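Side-chain contacts in uncharacterized protein (Borrelia turicatae, PDB 5VJ4), which is of unknown function but is a putative surface lipoprotein, possibly lipid-binding, whose gene is differentially regulated as relapsing fever spirochetes pass between tick and mammal: residues V147-K151 with I152-T156; Q183-C186 with K187-D190; G197-F201 with H202-G206; Y261-D264 with K265-N268; D310-A313 with R314-F318. All coordinates share one frame; numbering follows the deposited sequence.

Contact 1 of 5, residues V147-K151 with I152-T156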
# COMPACT_ATOMS: atom_id res chain seq x y z
N VAL A 147 -33.67 9.75 -3.40
CA VAL A 147 -32.29 9.45 -3.76
C VAL A 147 -31.61 8.64 -2.66
O VAL A 147 -31.06 7.58 -2.90
CB VAL A 147 -31.48 10.70 -4.10
CG1 VAL A 147 -30.33 10.31 -4.99
CG2 VAL A 147 -32.33 11.75 -4.82
N VAL A 148 -31.68 9.12 -1.43
CA VAL A 148 -31.04 8.42 -0.33
C VAL A 148 -31.44 6.95 -0.27
O VAL A 148 -30.57 6.07 -0.22
CB VAL A 148 -31.31 9.13 0.99
CG1 VAL A 148 -30.91 8.26 2.18
CG2 VAL A 148 -30.52 10.43 0.99
N ILE A 149 -32.73 6.68 -0.31
CA ILE A 149 -33.20 5.30 -0.21
C ILE A 149 -32.69 4.46 -1.39
O ILE A 149 -32.27 3.31 -1.21
CB ILE A 149 -34.75 5.20 -0.16
CG1 ILE A 149 -35.33 5.83 1.12
CG2 ILE A 149 -35.20 3.74 -0.31
CD1 ILE A 149 -35.39 4.90 2.34
N GLU A 150 -32.72 5.03 -2.59
CA GLU A 150 -32.43 4.20 -3.75
C GLU A 150 -30.94 4.03 -4.03
O GLU A 150 -30.51 2.95 -4.38
CB GLU A 150 -33.17 4.68 -4.99
CG GLU A 150 -33.89 3.52 -5.66
CD GLU A 150 -33.70 3.48 -7.17
OE1 GLU A 150 -33.43 4.54 -7.78
OE2 GLU A 150 -33.82 2.37 -7.73
N LYS A 151 -30.15 5.09 -3.84
CA LYS A 151 -28.73 5.08 -4.17
C LYS A 151 -27.82 4.86 -2.99
O LYS A 151 -26.70 4.39 -3.17
CB LYS A 151 -28.34 6.38 -4.85
CG LYS A 151 -29.11 6.61 -6.15
CD LYS A 151 -28.85 5.54 -7.21
CE LYS A 151 -28.99 6.13 -8.60
NZ LYS A 151 -28.81 5.12 -9.68
N ILE A 152 -28.26 5.20 -1.78
CA ILE A 152 -27.43 4.94 -0.62
C ILE A 152 -27.87 3.71 0.13
O ILE A 152 -27.08 2.77 0.32
CB ILE A 152 -27.33 6.15 0.31
CG1 ILE A 152 -26.91 7.40 -0.46
CG2 ILE A 152 -26.37 5.86 1.46
CD1 ILE A 152 -25.64 7.22 -1.26
N ILE A 153 -29.14 3.68 0.52
CA ILE A 153 -29.56 2.67 1.48
C ILE A 153 -29.73 1.28 0.84
O ILE A 153 -29.14 0.31 1.31
CB ILE A 153 -30.79 3.12 2.28
CG1 ILE A 153 -30.53 4.51 2.86
CG2 ILE A 153 -31.12 2.08 3.34
CD1 ILE A 153 -31.26 4.86 4.12
N LYS A 154 -30.49 1.20 -0.25
CA LYS A 154 -30.71 -0.09 -0.93
C LYS A 154 -29.41 -0.82 -1.29
O LYS A 154 -29.25 -1.98 -0.87
CB LYS A 154 -31.65 0.06 -2.14
CG LYS A 154 -33.14 0.02 -1.81
CD LYS A 154 -33.98 0.17 -3.08
CE LYS A 154 -35.48 0.03 -2.84
NZ LYS A 154 -36.23 0.51 -4.03
N PRO A 155 -28.46 -0.14 -1.98
CA PRO A 155 -27.17 -0.81 -2.28
C PRO A 155 -26.43 -1.26 -1.04
O PRO A 155 -25.96 -2.41 -1.00
CB PRO A 155 -26.36 0.25 -3.02
CG PRO A 155 -27.39 1.15 -3.59
CD PRO A 155 -28.46 1.23 -2.53
N THR A 156 -26.36 -0.39 -0.03
CA THR A 156 -25.64 -0.76 1.18
C THR A 156 -26.28 -1.96 1.85
O THR A 156 -25.58 -2.89 2.30
CB THR A 156 -25.51 0.41 2.15
OG1 THR A 156 -24.78 1.46 1.49
CG2 THR A 156 -24.72 0.00 3.35

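Contact 2 of 5, residues Q183-C186 with K187-D190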
# COMPACT_ATOMS: atom_id res chain seq x y z
N GLN A 183 -11.74 -13.35 8.37
CA GLN A 183 -12.11 -12.16 9.12
C GLN A 183 -11.18 -10.99 8.76
O GLN A 183 -11.68 -9.89 8.47
CB GLN A 183 -12.05 -12.43 10.61
CG GLN A 183 -13.16 -13.33 11.11
CD GLN A 183 -12.97 -13.73 12.56
OE1 GLN A 183 -11.84 -13.84 13.05
NE2 GLN A 183 -14.08 -13.97 13.26
N ASN A 184 -9.87 -11.23 8.72
CA ASN A 184 -8.94 -10.17 8.33
C ASN A 184 -9.26 -9.58 6.97
O ASN A 184 -9.30 -8.35 6.82
CB ASN A 184 -7.51 -10.65 8.40
CG ASN A 184 -7.14 -11.09 9.80
OD1 ASN A 184 -7.97 -11.07 10.71
ND2 ASN A 184 -5.89 -11.49 9.99
N MSE A 185 -9.54 -10.44 5.99
CA MSE A 185 -9.94 -9.93 4.71
C MSE A 185 -11.25 -9.18 4.88
O MSE A 185 -11.39 -8.06 4.37
CB MSE A 185 -10.03 -11.01 3.65
CG MSE A 185 -9.98 -10.42 2.23
SE MSE A 185 -8.34 -9.38 1.82
CE MSE A 185 -7.10 -10.92 1.79
N CYS A 186 -12.18 -9.78 5.62
CA CYS A 186 -13.46 -9.12 5.89
C CYS A 186 -13.20 -7.68 6.33
O CYS A 186 -13.74 -6.75 5.71
CB CYS A 186 -14.29 -9.91 6.89
SG CYS A 186 -15.97 -9.31 7.15
N LYS A 187 -12.32 -7.49 7.32
CA LYS A 187 -12.00 -6.14 7.82
C LYS A 187 -11.43 -5.20 6.74
O LYS A 187 -11.90 -4.06 6.57
CB LYS A 187 -11.09 -6.22 9.05
CG LYS A 187 -11.82 -6.80 10.24
CD LYS A 187 -10.91 -7.27 11.37
CE LYS A 187 -11.72 -8.13 12.34
NZ LYS A 187 -11.07 -8.34 13.66
N ARG A 188 -10.46 -5.69 5.97
CA ARG A 188 -9.91 -4.88 4.88
C ARG A 188 -11.04 -4.39 3.96
O ARG A 188 -11.12 -3.20 3.64
CB ARG A 188 -8.84 -5.63 4.09
CG ARG A 188 -7.76 -6.23 4.94
CD ARG A 188 -6.46 -6.46 4.19
NE ARG A 188 -5.50 -7.18 5.01
CZ ARG A 188 -5.54 -8.49 5.26
NH1 ARG A 188 -6.50 -9.27 4.74
NH2 ARG A 188 -4.61 -9.02 6.04
N TYR A 189 -11.94 -5.30 3.61
CA TYR A 189 -13.03 -4.94 2.74
C TYR A 189 -13.93 -3.87 3.39
O TYR A 189 -14.29 -2.87 2.71
CB TYR A 189 -13.83 -6.16 2.33
CG TYR A 189 -13.15 -7.15 1.40
CD1 TYR A 189 -11.98 -6.85 0.70
CD2 TYR A 189 -13.73 -8.40 1.18
CE1 TYR A 189 -11.40 -7.78 -0.17
CE2 TYR A 189 -13.18 -9.31 0.30
CZ TYR A 189 -12.02 -9.01 -0.36
OH TYR A 189 -11.49 -9.96 -1.20
N ASP A 190 -14.23 -4.04 4.69
CA ASP A 190 -14.93 -3.00 5.48
C ASP A 190 -14.29 -1.64 5.27
O ASP A 190 -14.96 -0.68 4.84
CB ASP A 190 -14.94 -3.33 6.98
CG ASP A 190 -16.04 -4.32 7.37
OD1 ASP A 190 -16.99 -4.52 6.58
OD2 ASP A 190 -15.94 -4.91 8.48

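Contact 3 of 5, residues G197-F201 with H202-G206. With SO4 (sulfate ion), chain D.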
# COMPACT_ATOMS: atom_id res chain seq x y z
N GLY A 197 -17.76 5.23 1.41
CA GLY A 197 -18.57 6.04 2.35
C GLY A 197 -17.98 7.45 2.47
O GLY A 197 -18.61 8.45 2.04
N TYR A 198 -16.74 7.50 2.98
CA TYR A 198 -16.03 8.77 3.15
C TYR A 198 -16.08 9.64 1.89
O TYR A 198 -16.56 10.76 1.94
CB TYR A 198 -14.61 8.52 3.62
CG TYR A 198 -13.82 9.78 3.96
CD1 TYR A 198 -13.38 10.64 2.94
CD2 TYR A 198 -13.46 10.09 5.30
CE1 TYR A 198 -12.65 11.80 3.23
CE2 TYR A 198 -12.72 11.25 5.60
CZ TYR A 198 -12.32 12.10 4.55
OH TYR A 198 -11.62 13.26 4.75
N ASP A 199 -15.63 9.12 0.76
CA ASP A 199 -15.55 9.98 -0.42
C ASP A 199 -16.91 10.57 -0.71
O ASP A 199 -17.02 11.73 -1.13
CB ASP A 199 -15.00 9.25 -1.65
CG ASP A 199 -13.51 8.93 -1.54
OD1 ASP A 199 -12.76 9.64 -0.84
OD2 ASP A 199 -13.08 7.95 -2.19
N PHE A 200 -17.95 9.77 -0.42
CA PHE A 200 -19.32 10.19 -0.70
C PHE A 200 -19.80 11.30 0.25
O PHE A 200 -20.30 12.33 -0.21
CB PHE A 200 -20.28 9.00 -0.69
CG PHE A 200 -21.70 9.41 -0.59
CD1 PHE A 200 -22.30 10.12 -1.63
CD2 PHE A 200 -22.44 9.14 0.57
CE1 PHE A 200 -23.60 10.54 -1.52
CE2 PHE A 200 -23.75 9.55 0.68
CZ PHE A 200 -24.33 10.25 -0.36
N PHE A 201 -19.64 11.09 1.56
CA PHE A 201 -20.08 12.07 2.55
C PHE A 201 -19.38 13.41 2.44
O PHE A 201 -20.04 14.45 2.48
CB PHE A 201 -20.05 11.50 3.95
CG PHE A 201 -21.10 10.48 4.16
CD1 PHE A 201 -22.45 10.83 4.02
CD2 PHE A 201 -20.77 9.16 4.41
CE1 PHE A 201 -23.45 9.87 4.17
CE2 PHE A 201 -21.77 8.20 4.56
CZ PHE A 201 -23.11 8.56 4.44
N HIS A 202 -18.07 13.37 2.21
CA HIS A 202 -17.32 14.59 1.97
C HIS A 202 -17.41 15.15 0.55
O HIS A 202 -16.69 16.10 0.22
CB HIS A 202 -15.88 14.45 2.42
CG HIS A 202 -15.73 14.41 3.90
ND1 HIS A 202 -15.27 13.30 4.56
CD2 HIS A 202 -16.00 15.33 4.85
CE1 HIS A 202 -15.24 13.54 5.86
NE2 HIS A 202 -15.69 14.76 6.06
N GLY A 203 -18.27 14.58 -0.29
CA GLY A 203 -18.59 15.20 -1.58
C GLY A 203 -17.69 14.91 -2.76
O GLY A 203 -17.96 15.42 -3.85
N SER A 204 -16.65 14.08 -2.59
CA SER A 204 -15.75 13.72 -3.72
C SER A 204 -16.45 12.82 -4.76
O SER A 204 -16.11 12.85 -5.93
CB SER A 204 -14.48 13.04 -3.26
OG SER A 204 -14.05 13.52 -2.01
N ILE A 205 -17.40 12.00 -4.33
CA ILE A 205 -18.25 11.30 -5.28
C ILE A 205 -19.71 11.54 -4.97
O ILE A 205 -20.07 11.77 -3.81
CB ILE A 205 -17.96 9.79 -5.35
CG1 ILE A 205 -18.12 9.13 -3.99
CG2 ILE A 205 -16.56 9.56 -5.88
CD1 ILE A 205 -18.38 7.65 -4.05
N GLY A 206 -20.53 11.47 -6.01
CA GLY A 206 -21.97 11.57 -5.87
C GLY A 206 -22.72 10.25 -5.64
O GLY A 206 -22.11 9.21 -5.45
S SO4 D . -20.84 10.81 -9.49
O1 SO4 D . -20.87 12.17 -10.13
O2 SO4 D . -20.66 9.80 -10.56
O3 SO4 D . -22.08 10.41 -8.78
O4 SO4 D . -19.72 10.85 -8.51

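Contact 4 of 5, residues Y261-D264 with K265-N268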
# COMPACT_ATOMS: atom_id res chain seq x y z
N TYR A 261 7.86 -6.24 -20.67
CA TYR A 261 7.28 -6.45 -19.33
C TYR A 261 6.25 -7.56 -19.48
O TYR A 261 5.31 -7.42 -20.24
CB TYR A 261 6.57 -5.18 -18.85
CG TYR A 261 6.29 -5.10 -17.38
CD1 TYR A 261 5.16 -5.75 -16.81
CD2 TYR A 261 7.12 -4.37 -16.54
CE1 TYR A 261 4.90 -5.67 -15.44
CE2 TYR A 261 6.87 -4.30 -15.18
CZ TYR A 261 5.77 -4.95 -14.64
OH TYR A 261 5.56 -4.87 -13.30
N ASP A 262 6.42 -8.66 -18.76
CA ASP A 262 5.61 -9.85 -19.04
C ASP A 262 4.64 -10.20 -17.90
O ASP A 262 4.72 -9.64 -16.79
CB ASP A 262 6.52 -11.04 -19.34
CG ASP A 262 7.41 -11.44 -18.14
OD1 ASP A 262 7.62 -12.65 -17.92
OD2 ASP A 262 7.91 -10.54 -17.43
N LYS A 263 3.77 -11.17 -18.17
CA LYS A 263 2.74 -11.60 -17.23
C LYS A 263 3.25 -11.94 -15.83
O LYS A 263 2.54 -11.72 -14.84
CB LYS A 263 1.94 -12.76 -17.81
CG LYS A 263 0.62 -13.09 -17.12
CD LYS A 263 -0.46 -11.99 -17.19
CE LYS A 263 -1.83 -12.41 -16.64
NZ LYS A 263 -1.73 -13.31 -15.45
N ASP A 264 4.48 -12.43 -15.74
CA ASP A 264 5.05 -12.82 -14.45
C ASP A 264 5.39 -11.61 -13.61
O ASP A 264 5.10 -11.61 -12.40
CB ASP A 264 6.30 -13.69 -14.64
CG ASP A 264 5.97 -15.12 -15.02
OD1 ASP A 264 4.79 -15.52 -14.91
OD2 ASP A 264 6.90 -15.85 -15.42
N LYS A 265 6.01 -10.61 -14.24
CA LYS A 265 6.36 -9.38 -13.55
C LYS A 265 5.11 -8.69 -13.03
O LYS A 265 5.04 -8.28 -11.86
CB LYS A 265 7.12 -8.45 -14.47
CG LYS A 265 8.61 -8.71 -14.43
CD LYS A 265 9.29 -7.80 -15.43
CE LYS A 265 10.66 -8.28 -15.86
NZ LYS A 265 10.87 -7.68 -17.21
N PHE A 266 4.11 -8.62 -13.91
CA PHE A 266 2.83 -8.00 -13.59
C PHE A 266 2.24 -8.70 -12.39
O PHE A 266 1.85 -8.05 -11.42
CB PHE A 266 1.90 -8.12 -14.79
CG PHE A 266 0.50 -7.70 -14.52
CD1 PHE A 266 0.16 -6.34 -14.41
CD2 PHE A 266 -0.52 -8.65 -14.42
CE1 PHE A 266 -1.16 -5.94 -14.19
CE2 PHE A 266 -1.84 -8.26 -14.19
CZ PHE A 266 -2.16 -6.90 -14.08
N ASN A 267 2.20 -10.02 -12.45
CA ASN A 267 1.68 -10.76 -11.32
C ASN A 267 2.46 -10.59 -10.02
O ASN A 267 1.86 -10.66 -8.94
CB ASN A 267 1.48 -12.21 -11.66
CG ASN A 267 0.26 -12.42 -12.55
OD1 ASN A 267 0.10 -13.48 -13.14
ND2 ASN A 267 -0.60 -11.42 -12.63
N ASN A 268 3.78 -10.34 -10.11
CA ASN A 268 4.54 -10.17 -8.90
C ASN A 268 4.18 -8.91 -8.13
O ASN A 268 4.09 -8.93 -6.89
CB ASN A 268 6.06 -10.28 -9.07
CG ASN A 268 6.79 -10.24 -7.71
OD1 ASN A 268 7.95 -9.85 -7.59
ND2 ASN A 268 6.07 -10.63 -6.65

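Contact 5 of 5, residues D310-A313 with R314-F318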
# COMPACT_ATOMS: atom_id res chain seq x y z
N ASP A 310 -11.94 18.85 -31.42
CA ASP A 310 -11.19 19.32 -30.26
C ASP A 310 -11.53 18.50 -29.04
O ASP A 310 -10.65 18.16 -28.27
CB ASP A 310 -11.47 20.79 -30.02
CG ASP A 310 -11.43 21.58 -31.30
OD1 ASP A 310 -12.39 21.50 -32.12
OD2 ASP A 310 -10.41 22.26 -31.49
N LEU A 311 -12.80 18.16 -28.90
CA LEU A 311 -13.24 17.31 -27.81
C LEU A 311 -12.68 15.92 -27.96
O LEU A 311 -12.24 15.33 -26.99
CB LEU A 311 -14.76 17.26 -27.74
CG LEU A 311 -15.35 18.58 -27.28
CD1 LEU A 311 -16.56 18.25 -26.44
CD2 LEU A 311 -14.35 19.41 -26.48
N GLN A 312 -12.71 15.43 -29.20
CA GLN A 312 -12.19 14.13 -29.58
C GLN A 312 -10.71 13.97 -29.27
O GLN A 312 -10.26 12.90 -28.84
CB GLN A 312 -12.42 13.89 -31.06
CG GLN A 312 -13.47 12.84 -31.32
CD GLN A 312 -13.10 11.53 -30.68
OE1 GLN A 312 -12.04 11.38 -30.04
NE2 GLN A 312 -13.99 10.55 -30.84
N ALA A 313 -9.95 15.04 -29.48
CA ALA A 313 -8.54 15.06 -29.14
C ALA A 313 -8.38 14.79 -27.65
O ALA A 313 -7.60 13.93 -27.26
CB ALA A 313 -7.90 16.39 -29.51
N ARG A 314 -9.16 15.51 -26.85
CA ARG A 314 -9.06 15.41 -25.40
C ARG A 314 -9.31 13.98 -24.97
O ARG A 314 -8.56 13.44 -24.16
CB ARG A 314 -10.06 16.35 -24.74
CG ARG A 314 -10.04 17.76 -25.28
CD ARG A 314 -9.57 18.76 -24.25
NE ARG A 314 -10.48 18.81 -23.10
CZ ARG A 314 -11.66 19.44 -23.06
NH1 ARG A 314 -12.11 20.13 -24.10
NH2 ARG A 314 -12.40 19.39 -21.96
N LEU A 315 -10.36 13.36 -25.53
CA LEU A 315 -10.72 12.00 -25.18
C LEU A 315 -9.55 11.08 -25.43
O LEU A 315 -9.16 10.33 -24.54
CB LEU A 315 -11.92 11.50 -25.98
CG LEU A 315 -12.46 10.13 -25.55
CD1 LEU A 315 -13.19 10.24 -24.21
CD2 LEU A 315 -13.40 9.51 -26.59
N ASN A 316 -8.97 11.15 -26.62
CA ASN A 316 -7.83 10.29 -26.94
C ASN A 316 -6.61 10.59 -26.11
O ASN A 316 -5.94 9.67 -25.64
CB ASN A 316 -7.51 10.29 -28.42
CG ASN A 316 -8.59 9.61 -29.22
OD1 ASN A 316 -9.35 8.82 -28.67
ND2 ASN A 316 -8.67 9.91 -30.51
N ARG A 317 -6.34 11.87 -25.90
CA ARG A 317 -5.18 12.28 -25.14
C ARG A 317 -5.30 11.79 -23.70
O ARG A 317 -4.35 11.24 -23.15
CB ARG A 317 -5.01 13.80 -25.19
CG ARG A 317 -4.05 14.36 -24.17
CD ARG A 317 -4.26 15.86 -24.09
NE ARG A 317 -3.99 16.41 -22.76
CZ ARG A 317 -4.59 17.49 -22.26
NH1 ARG A 317 -5.52 18.13 -22.97
NH2 ARG A 317 -4.26 17.93 -21.04
N PHE A 318 -6.48 11.98 -23.12
CA PHE A 318 -6.72 11.57 -21.75
C PHE A 318 -6.56 10.08 -21.57
O PHE A 318 -5.86 9.67 -20.66
CB PHE A 318 -8.10 12.01 -21.28
CG PHE A 318 -8.17 13.45 -20.87
CD1 PHE A 318 -7.02 14.14 -20.51
CD2 PHE A 318 -9.41 14.12 -20.82
CE1 PHE A 318 -7.08 15.47 -20.12
CE2 PHE A 318 -9.47 15.45 -20.43
CZ PHE A 318 -8.31 16.12 -20.07

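Contact 1 of 5, residues V147-K151 with I152-T156
Ile-152 meets the preceding turn through the carbonyl of Val-148, which grips two donors: Ile-152 N at 2.9 Å from Val-148 O, with a bent N-H...O angle of 140°, and Ile-153 N, also 2.9 Å from Val-148 O, nearly straight out from the carbonyl. A second i to i+5 bond joins Lys-154 N to Ile-149 O at 2.9 Å. These i+5 spacings are the evidence for a wide pi-type turn, and Pro-155, which has no N-H to give, extends the irregularity; the short axes of 147-151 and 152-156 differ in direction by 19°. Lys-154 runs its aliphatic part past the same Ile-149 carbonyl, with CG 3.5 Å from Ile-149 O, and stays extended from there on, so its end reaches Glu-150. The charged ends do not pair, Glu-150 OE2 and Lys-154 NZ being 4.8 Å apart. On the buried side, Val-148 CG1 lies 3.8 Å from Ile-153 CG1; chi1 of 167° swings that Val-148 methyl beside its own carbonyl carbon and on toward Ile-153. All of this belongs to helix 145-171, where Ile-152 touches both Phe-210 of helix 207-214 and Ile-127 of helix 118-128, and Ile-153 touches Ile-124.

Contact 2 of 5, residues Q183-C186 with K187-D190
Gln-183 O accepts the shortest sound bond of this turn, from Lys-187 N at 2.7 Å with an N-H...O angle of 159°. Three further i to i+4 bonds continue the regular alpha-helix, the last from Asp-190 N to Cys-186 O, lying in the carbonyl plane. The side chains that do most of the touching are Met-185, present as selenomethionine, Arg-188 and Tyr-189. In Met-185, chi1 of -160° sets CG over one face of the Tyr-189 ring, 3.9 Å from its centroid and 23° off the normal, a CH-pi contact offset toward the rim. Bends at chi2 and chi3 then place SE and CE: SE lies 4.6 Å from the same centroid, but obliquely, as a Met-aromatic contact. The Arg-188 side chain crosses that of Met-185 at a slant, with NH1 3.4 Å from Met-185 CE. Arg-188 is extended from CG to NE, and Asn-184 O sits over one face of its guanidinium. Its NE is bonded to Asn-271 O of the second subunit, and Asp-190 OD1 meets Lys-163 in a salt bridge and also Tyr-126 OH. The chemistry is therefore divided: an apolar selenium-aromatic patch turned to Val-275 of helix 263-301, beside an arginine whose polar end serves the dimer interface, its NE-H satisfied by a main-chain carbonyl of the second subunit.

Contact 3 of 5, residues G197-F201 with H202-G206
His-202 lays its ring across that of Tyr-198, ND1 standing 3.1 Å above the tyrosine plane and over its centre. The planes are 52° apart, so the pair, with centroids separated by 4.2 Å, is neither a stack nor an edge-to-face contact. Two first torsions create it: Tyr-198 takes chi1 of -174°, which carries its ring toward the C-terminal end of the helix, whereas His-202, at -71°, turns its imidazole back beside its own N. Phe-200 also has its ring opposite the backbone N, which brings Ile-205 O to the ring edge, 3.5 Å from Phe-200 CD1. Separately, Phe-200 CB packs on Ile-205 CG1 at 3.9 Å. Ile-205 places CG1 between its backbone N and carbonyl carbon, the crowded position, and thereby presses it to the helix. The backbone closes in a Schellman pattern: Gly-203 N bonds Phe-200 O at 3.0 Å, and Ser-204 N makes a weak bond to Asp-199 O, which also accepts from Ile-205 N. Gly-203, with positive phi, makes the left-handed step. Gly-206, the N-cap of helix 207-214, donates its N-H to O4 of a sulfate, probably from the crystallisation liquor, with Gly-206 N 2.7 Å from O4; Arg-349 NH2 and Arg-209 N also bind it. The loop joins helices 176-201 and 207-214, with Arg-139 of helix 133-141 bonded to Phe-200 O and Ile-205 O and the Phe-200 ring meeting that of Phe-210.

Contact 4 of 5, residues Y261-D264 with K265-N268
Lys-265 covers one face of the Tyr-261 ring with its CB, 3.9 Å from the ring centroid and 21° off the normal, a CH-pi contact displaced toward the rim. Beyond CG the lysine chain is extended and runs across the Asp-262 carboxylate at about a right angle; CG is 3.6 Å from Asp-262 OD2, yet Lys-265 NZ stays 4.1 Å from Asp-262 OD2, so the opposite charges are near each other without pairing and any attraction is probably only moderate. Phe-266 comes next. Its N bonds Asp-262 O at 3.1 Å with an almost straight N-H...O angle of 172°, the first full turn after the N-cap residue Asp-262, while its CB meets the Tyr-261 ring at the edge, 3.9 Å from CE1 of Tyr-261. Asn-267 is held by both main chain and side chain: its N reaches Lys-263 O at 3.0 Å, and its OD1 accepts from Lys-263 NZ, also at 3.0 Å. Lys-263 makes that bond by bending at chi2 (65°) and again at chi4, folding the ammonium back over the turn. Tyr-238 OH takes part in both polar ends, bonding Lys-263 NZ and Asn-267 ND2. Asn-268 closes the turn through its N on Asp-264 O. This start of helix 263-301 lies against helix 243-256, where Phe-266 touches Ile-249 and Ile-252, and against helix 308-334, whose Phe-330 meets both aromatic rings.

Contact 5 of 5, residues D310-A313 with R314-F318
Arg-314 N reaches back to Asp-310 O at 3.4 Å, a weak bond, and three sound i to i+4 bonds follow. Leu-315 N lies 3.1 Å from Leu-311 O, in the carbonyl plane; Asn-316 N meets Gln-312 O with an N-H...O angle of 170°; and Arg-317 N is 2.8 Å from Ala-313 O. The four bonds keep to the i to i+4 pattern of an alpha-helix. Over the first turn the aliphatic part of Arg-314 folds back, its CB packing on Leu-311 O at 3.3 Å, and bends at chi2 and chi3 bring the guanidinium alongside Leu-311, the two side chains pointing the same way. In the all-helical fold, helix 308-334 packs against both helices 263-301 and 345-365: Leu-311 and Gln-312 touch Ile-299 of the former, Arg-314 touches Leu-355 of the latter, and the buried Leu-315 reaches both helices. Gln-312 and Asn-316 approach one turn apart, with Gln-312 OE1 3.7 Å from Asn-316 ND2, a proximity without a bond; the side chains cross at a slant with amide planes 47° apart. Arg-317 CB lies 3.3 Å from Ala-313 O, and the rest of its side chain leads away from 310-313. One face of its guanidinium has Phe-318 CE1 over the centre, 3.8 Å above the plane, while NE is salt-bridged to Glu-321 OE2.

In the fold
The five contacts follow one another along the chain without overlap, and each is local to one helix or to a helix end. Contacts 2 and 3 share helix 176-201, their centres about 21 Å apart. Contact 3 also touches contact 1 of helix 145-171: Ile-152 CD1 is 3.4 Å from Phe-200 CZ, the one direct touch among the five. Contacts 4 and 5 lie on the successive helices 263-301 and 308-334, centres about 30 Å apart; contact 4 is on the opposite side of the chain's centre from contacts 1 and 3. The contacts are spread over an all-helical chain, with no strands, whose second subunit meets contacts 2, 3 and 4.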